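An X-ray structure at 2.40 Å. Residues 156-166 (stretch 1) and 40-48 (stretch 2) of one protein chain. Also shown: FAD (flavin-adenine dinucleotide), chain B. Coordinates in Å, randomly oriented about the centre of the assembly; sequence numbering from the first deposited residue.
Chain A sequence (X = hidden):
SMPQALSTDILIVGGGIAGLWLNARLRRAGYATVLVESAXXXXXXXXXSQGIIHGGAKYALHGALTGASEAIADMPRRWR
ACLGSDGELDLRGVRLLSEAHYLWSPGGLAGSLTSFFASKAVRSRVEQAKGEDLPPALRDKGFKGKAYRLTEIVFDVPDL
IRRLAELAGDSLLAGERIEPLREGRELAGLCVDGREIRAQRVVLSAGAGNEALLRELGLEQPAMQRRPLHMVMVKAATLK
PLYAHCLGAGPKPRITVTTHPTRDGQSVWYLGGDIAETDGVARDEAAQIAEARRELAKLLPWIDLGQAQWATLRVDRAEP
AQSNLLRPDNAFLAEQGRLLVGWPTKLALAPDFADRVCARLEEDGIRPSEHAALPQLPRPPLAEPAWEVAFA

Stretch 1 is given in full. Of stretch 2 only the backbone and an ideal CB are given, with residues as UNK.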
# COMPACT_ATOMS: atom_id res chain seq x y z
N ASP A 156 8.89 -5.30 3.98
CA ASP A 156 9.41 -5.30 2.60
C ASP A 156 8.20 -5.52 1.69
O ASP A 156 7.70 -6.66 1.56
CB ASP A 156 10.45 -6.44 2.40
CG ASP A 156 10.97 -6.55 0.95
OD1 ASP A 156 10.67 -5.64 0.15
OD2 ASP A 156 11.69 -7.53 0.61
N VAL A 157 7.71 -4.45 1.09
CA VAL A 157 6.45 -4.48 0.35
C VAL A 157 6.49 -5.37 -0.89
O VAL A 157 5.59 -6.17 -1.09
CB VAL A 157 5.89 -3.08 0.01
CG1 VAL A 157 4.59 -3.19 -0.77
CG2 VAL A 157 5.60 -2.30 1.30
N PRO A 158 7.53 -5.25 -1.72
CA PRO A 158 7.58 -6.21 -2.83
C PRO A 158 7.44 -7.70 -2.39
O PRO A 158 6.75 -8.48 -3.06
CB PRO A 158 8.95 -5.98 -3.44
CG PRO A 158 9.45 -4.68 -2.89
CD PRO A 158 8.54 -4.18 -1.82
N ASP A 159 8.09 -8.08 -1.30
CA ASP A 159 7.96 -9.42 -0.77
C ASP A 159 6.56 -9.72 -0.16
O ASP A 159 6.09 -10.86 -0.19
CB ASP A 159 9.04 -9.65 0.26
CG ASP A 159 9.21 -11.09 0.59
OD1 ASP A 159 9.48 -11.87 -0.36
OD2 ASP A 159 9.03 -11.43 1.80
N LEU A 160 5.90 -8.69 0.36
CA LEU A 160 4.51 -8.80 0.83
C LEU A 160 3.54 -9.12 -0.30
O LEU A 160 2.64 -9.99 -0.19
CB LEU A 160 4.09 -7.52 1.52
CG LEU A 160 2.60 -7.39 1.87
CD1 LEU A 160 2.11 -8.49 2.83
CD2 LEU A 160 2.40 -6.01 2.45
N ILE A 161 3.74 -8.38 -1.38
CA ILE A 161 2.96 -8.51 -2.60
C ILE A 161 3.13 -9.82 -3.28
O ILE A 161 2.14 -10.36 -3.76
CB ILE A 161 3.32 -7.36 -3.57
CG1 ILE A 161 2.55 -6.15 -3.10
CG2 ILE A 161 2.94 -7.64 -5.01
CD1 ILE A 161 3.37 -4.95 -3.27
N ARG A 162 4.37 -10.30 -3.32
CA ARG A 162 4.70 -11.65 -3.83
C ARG A 162 3.87 -12.73 -3.09
O ARG A 162 3.25 -13.56 -3.70
CB ARG A 162 6.22 -11.95 -3.74
CG ARG A 162 6.55 -13.46 -3.76
CD ARG A 162 7.81 -13.88 -3.02
NE ARG A 162 7.81 -13.57 -1.59
CZ ARG A 162 7.31 -14.33 -0.61
NH1 ARG A 162 6.71 -15.52 -0.85
NH2 ARG A 162 7.41 -13.88 0.65
N ARG A 163 3.87 -12.68 -1.76
CA ARG A 163 3.09 -13.62 -0.94
C ARG A 163 1.57 -13.52 -1.13
O ARG A 163 0.88 -14.53 -1.24
CB ARG A 163 3.41 -13.41 0.54
CG ARG A 163 2.79 -14.43 1.50
CD ARG A 163 2.99 -15.88 1.05
NE ARG A 163 2.32 -16.79 1.98
CZ ARG A 163 2.10 -18.10 1.76
NH1 ARG A 163 2.46 -18.69 0.62
NH2 ARG A 163 1.49 -18.82 2.70
N LEU A 164 1.05 -12.31 -1.19
CA LEU A 164 -0.37 -12.14 -1.45
C LEU A 164 -0.73 -12.63 -2.84
O LEU A 164 -1.84 -13.11 -3.04
CB LEU A 164 -0.83 -10.71 -1.28
CG LEU A 164 -0.71 -10.13 0.12
CD1 LEU A 164 -0.91 -8.63 0.08
CD2 LEU A 164 -1.75 -10.69 1.07
N ALA A 165 0.19 -12.54 -3.79
CA ALA A 165 -0.04 -13.09 -5.11
C ALA A 165 -0.01 -14.60 -5.08
O ALA A 165 -0.79 -15.21 -5.77
CB ALA A 165 0.97 -12.57 -6.09
N GLU A 166 0.87 -15.21 -4.29
CA GLU A 166 0.82 -16.66 -4.06
C GLU A 166 -0.53 -17.09 -3.49
O GLU A 166 -1.16 -18.04 -3.97
CB GLU A 166 1.96 -17.12 -3.13
CG GLU A 166 3.29 -17.36 -3.85
CD GLU A 166 4.53 -17.37 -2.95
OE1 GLU A 166 4.43 -17.25 -1.70
OE2 GLU A 166 5.65 -17.48 -3.53
N UNK A 40 0.89 -3.86 -13.36
CA UNK A 40 1.63 -4.79 -12.55
C UNK A 40 1.15 -4.74 -11.12
O UNK A 40 0.77 -3.67 -10.61
CB UNK A 40 3.13 -4.50 -12.63
N UNK A 41 1.11 -5.89 -10.49
CA UNK A 41 0.64 -6.00 -9.13
C UNK A 41 1.55 -5.22 -8.18
O UNK A 41 2.77 -5.32 -8.24
CB UNK A 41 0.56 -7.47 -8.71
N UNK A 42 0.92 -4.48 -7.28
CA UNK A 42 1.62 -3.54 -6.40
C UNK A 42 2.13 -2.26 -7.07
O UNK A 42 2.76 -1.45 -6.40
CB UNK A 42 2.81 -4.26 -5.76
N UNK A 43 1.85 -2.06 -8.35
CA UNK A 43 2.56 -1.06 -9.16
C UNK A 43 2.01 0.38 -9.15
O UNK A 43 2.55 1.27 -9.83
CB UNK A 43 2.58 -1.55 -10.61
N UNK A 44 0.94 0.63 -8.42
CA UNK A 44 0.48 2.01 -8.22
C UNK A 44 1.19 2.49 -6.97
O UNK A 44 2.42 2.47 -6.89
CB UNK A 44 -1.04 2.11 -8.09
N UNK A 45 0.41 2.82 -5.96
CA UNK A 45 0.94 3.35 -4.72
C UNK A 45 1.67 2.36 -3.84
O UNK A 45 2.59 2.74 -3.13
CB UNK A 45 -0.21 3.97 -3.91
N UNK A 46 1.23 1.10 -3.83
CA UNK A 46 1.69 0.12 -2.84
C UNK A 46 3.19 -0.15 -2.75
O UNK A 46 3.77 -0.08 -1.67
CB UNK A 46 0.99 -1.21 -3.13
N UNK A 47 3.81 -0.48 -3.87
CA UNK A 47 5.25 -0.77 -3.89
C UNK A 47 6.03 0.52 -3.73
O UNK A 47 7.21 0.45 -3.47
CB UNK A 47 5.65 -1.48 -5.18
N UNK A 48 5.38 1.68 -3.94
CA UNK A 48 5.99 2.97 -3.68
C UNK A 48 5.79 3.48 -2.26
O UNK A 48 6.30 4.55 -1.92
CB UNK A 48 5.43 4.00 -4.67
PA FAD B . -2.73 0.91 -5.44
O1A FAD B . -1.53 0.33 -4.77
O2A FAD B . -2.63 2.19 -6.22
O5B FAD B . -3.32 -0.23 -6.38
C5B FAD B . -4.32 0.02 -7.35
C4B FAD B . -4.11 -1.03 -8.43
O4B FAD B . -5.21 -0.97 -9.35
C3B FAD B . -2.81 -0.80 -9.20
O3B FAD B . -1.98 -1.97 -9.16
C2B FAD B . -3.29 -0.47 -10.60
O2B FAD B . -2.43 -0.91 -11.64
C1B FAD B . -4.67 -1.13 -10.65
N9A FAD B . -5.58 -0.50 -11.61
C8A FAD B . -5.76 0.81 -11.80
N7A FAD B . -6.67 1.02 -12.77
C5A FAD B . -7.08 -0.18 -13.21
C6A FAD B . -8.03 -0.65 -14.23
N6A FAD B . -8.71 0.25 -14.95
N1A FAD B . -8.19 -1.97 -14.39
C2A FAD B . -7.50 -2.86 -13.65
N3A FAD B . -6.61 -2.50 -12.70
C4A FAD B . -6.37 -1.19 -12.45
N1 FAD B . 0.63 3.75 3.91
C2 FAD B . 1.07 3.22 5.07
O2 FAD B . 0.26 2.61 5.81
N3 FAD B . 2.36 3.33 5.46
C4 FAD B . 3.27 3.96 4.74
O4 FAD B . 4.46 4.03 5.12
C4X FAD B . 2.87 4.56 3.46
N5 FAD B . 3.75 5.22 2.69
C5X FAD B . 3.37 5.76 1.52
C6 FAD B . 4.31 6.42 0.74
C7 FAD B . 3.96 6.98 -0.47
C7M FAD B . 5.01 7.67 -1.30
C8 FAD B . 2.57 6.86 -0.96
C8M FAD B . 2.12 7.44 -2.28
C9 FAD B . 1.62 6.22 -0.17
C9A FAD B . 1.96 5.65 1.05
N10 FAD B . 1.02 4.97 1.88
C10 FAD B . 1.45 4.41 3.08
C1' FAD B . -0.37 4.81 1.47
C2' FAD B . -0.47 3.53 0.67
O2' FAD B . 0.60 3.41 -0.28
C3' FAD B . -1.82 3.44 -0.04
O3' FAD B . -2.85 3.81 0.89
C4' FAD B . -2.08 2.02 -0.54
O4' FAD B . -0.89 1.41 -1.05
C5' FAD B . -3.13 2.00 -1.64
O5' FAD B . -3.44 0.64 -1.96
P FAD B . -4.44 0.34 -3.17
O1P FAD B . -4.37 -1.13 -3.50
O2P FAD B . -5.74 0.97 -2.80
O3P FAD B . -3.86 1.26 -4.35

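Stretch 1 is a helix from Val157 onward, with Asp156 at its N-cap; the face it offers to positions 40-48 is aliphatic, made by Val157, Pro158, Ile161 and Ala165. Several of its charged side chains pair within the helix, as in the salt bridge from Arg162 NE to Asp159 OD1 at 2.7 Å. Apolar partners are therefore expected wherever a CA-to-CB bond comes within reach of this face.

Position 40 has no atom of stretch 1 within 5.5 Å of its ideal CB, so the helix sets no preference and many residues would suit. It is Ser40, whose backbone O opens a type II turn by accepting from the N of residue 43 at 3.0 Å.

Position 41 points toward the helix, with its ideal CB 4.4 Å from Ile161 CG2. The methyl of Ala165 lies further along the helix, and no donor or charge competes nearby. Leucine, isoleucine, valine or methionine would fit. The residue is Leu41, chi1 m and chi2 t. Its CB lies 4.3 Å from Ile161 CG2, and its CD1 reaches Ala165 CB at 4.0 Å, so the side chain spans one turn of the helix.

Position 42 is tightly restricted by stretch 1. Phi is +73° with psi 3°, which by itself favours glycine, and the ideal CB would fall 2.6 Å from Ile161 CD1, a clash. Two independent criteria thus agree on Gly42. Without a CB, its CA packs 3.9 Å from Ile161 CD1, and its O accepts from the N of residue 47 at 2.9 Å.

Position 43 points away from stretch 1, and its phi/psi of -87/0° would admit many residues; it is Gly43, closing the turn.

At position 44 the constraint comes from the cofactor: an ideal CB would sit 2.5 Å from FAD O2A. Only glycine avoids this overlap, and Gly44 is found.

Position 45 is out of reach of the helix but lies beside the FAD phosphate, which favours a polar donor. Gln45 donates from both N and NE2 to FAD O2A, each at 3.1 Å.

Position 46 points sideways, its ideal CB 4.4 Å from Ile161 CD1 and 4.7 Å from Val157 CG1, with the phosphate also near. A small residue suits, preferably one with a hydroxyl: serine or threonine, with alanine possible. Ser46 donates from OG to FAD O1A at 2.7 Å, while its CB stays 4.4 Å from Ile161 CD1 and its O meets Val157 CG1 at 3.3 Å.

Position 47 also points sideways, but Ile161 CD1, Val157 CG1 and Pro158 CD lie 4.6, 4.9 and 5.2 Å from its ideal CB. This apolar pocket suits valine, isoleucine or leucine. Val47, chi1 t, places CG2 3.2 Å from Ile161 CD1, a tight contact, and 4.3 Å from Val157 CG1; its CG1 lies 4.4 Å from Pro158 CG.

Position 48 points away, so stretch 1 sets no limit on length or polarity, and many residues would suit. Lys48 extends through chi2 and chi3, both t, and donates from NZ to Gly44 O at 3.3 Å.

Stretch 2 40-48: SLGGGQSVK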
# COMPACT_ATOMS: atom_id res chain seq x y z
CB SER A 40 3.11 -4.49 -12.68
OG SER A 40 3.41 -3.20 -12.23
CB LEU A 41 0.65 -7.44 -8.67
CG LEU A 41 -0.11 -8.49 -9.43
CD1 LEU A 41 0.38 -9.86 -9.00
CD2 LEU A 41 -1.57 -8.29 -9.18
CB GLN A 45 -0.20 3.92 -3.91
CG GLN A 45 -0.97 5.04 -4.58
CD GLN A 45 -2.31 5.27 -3.89
OE1 GLN A 45 -2.42 6.00 -2.90
NE2 GLN A 45 -3.34 4.61 -4.40
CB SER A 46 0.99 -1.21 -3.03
OG SER A 46 -0.36 -1.00 -2.77
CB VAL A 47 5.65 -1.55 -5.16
CG1 VAL A 47 7.12 -1.80 -5.28
CG2 VAL A 47 5.09 -2.94 -5.05
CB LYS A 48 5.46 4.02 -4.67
CG LYS A 48 5.75 3.68 -6.12
CD LYS A 48 5.19 4.79 -6.98
CE LYS A 48 5.51 4.61 -8.47
NZ LYS A 48 4.48 3.73 -9.07
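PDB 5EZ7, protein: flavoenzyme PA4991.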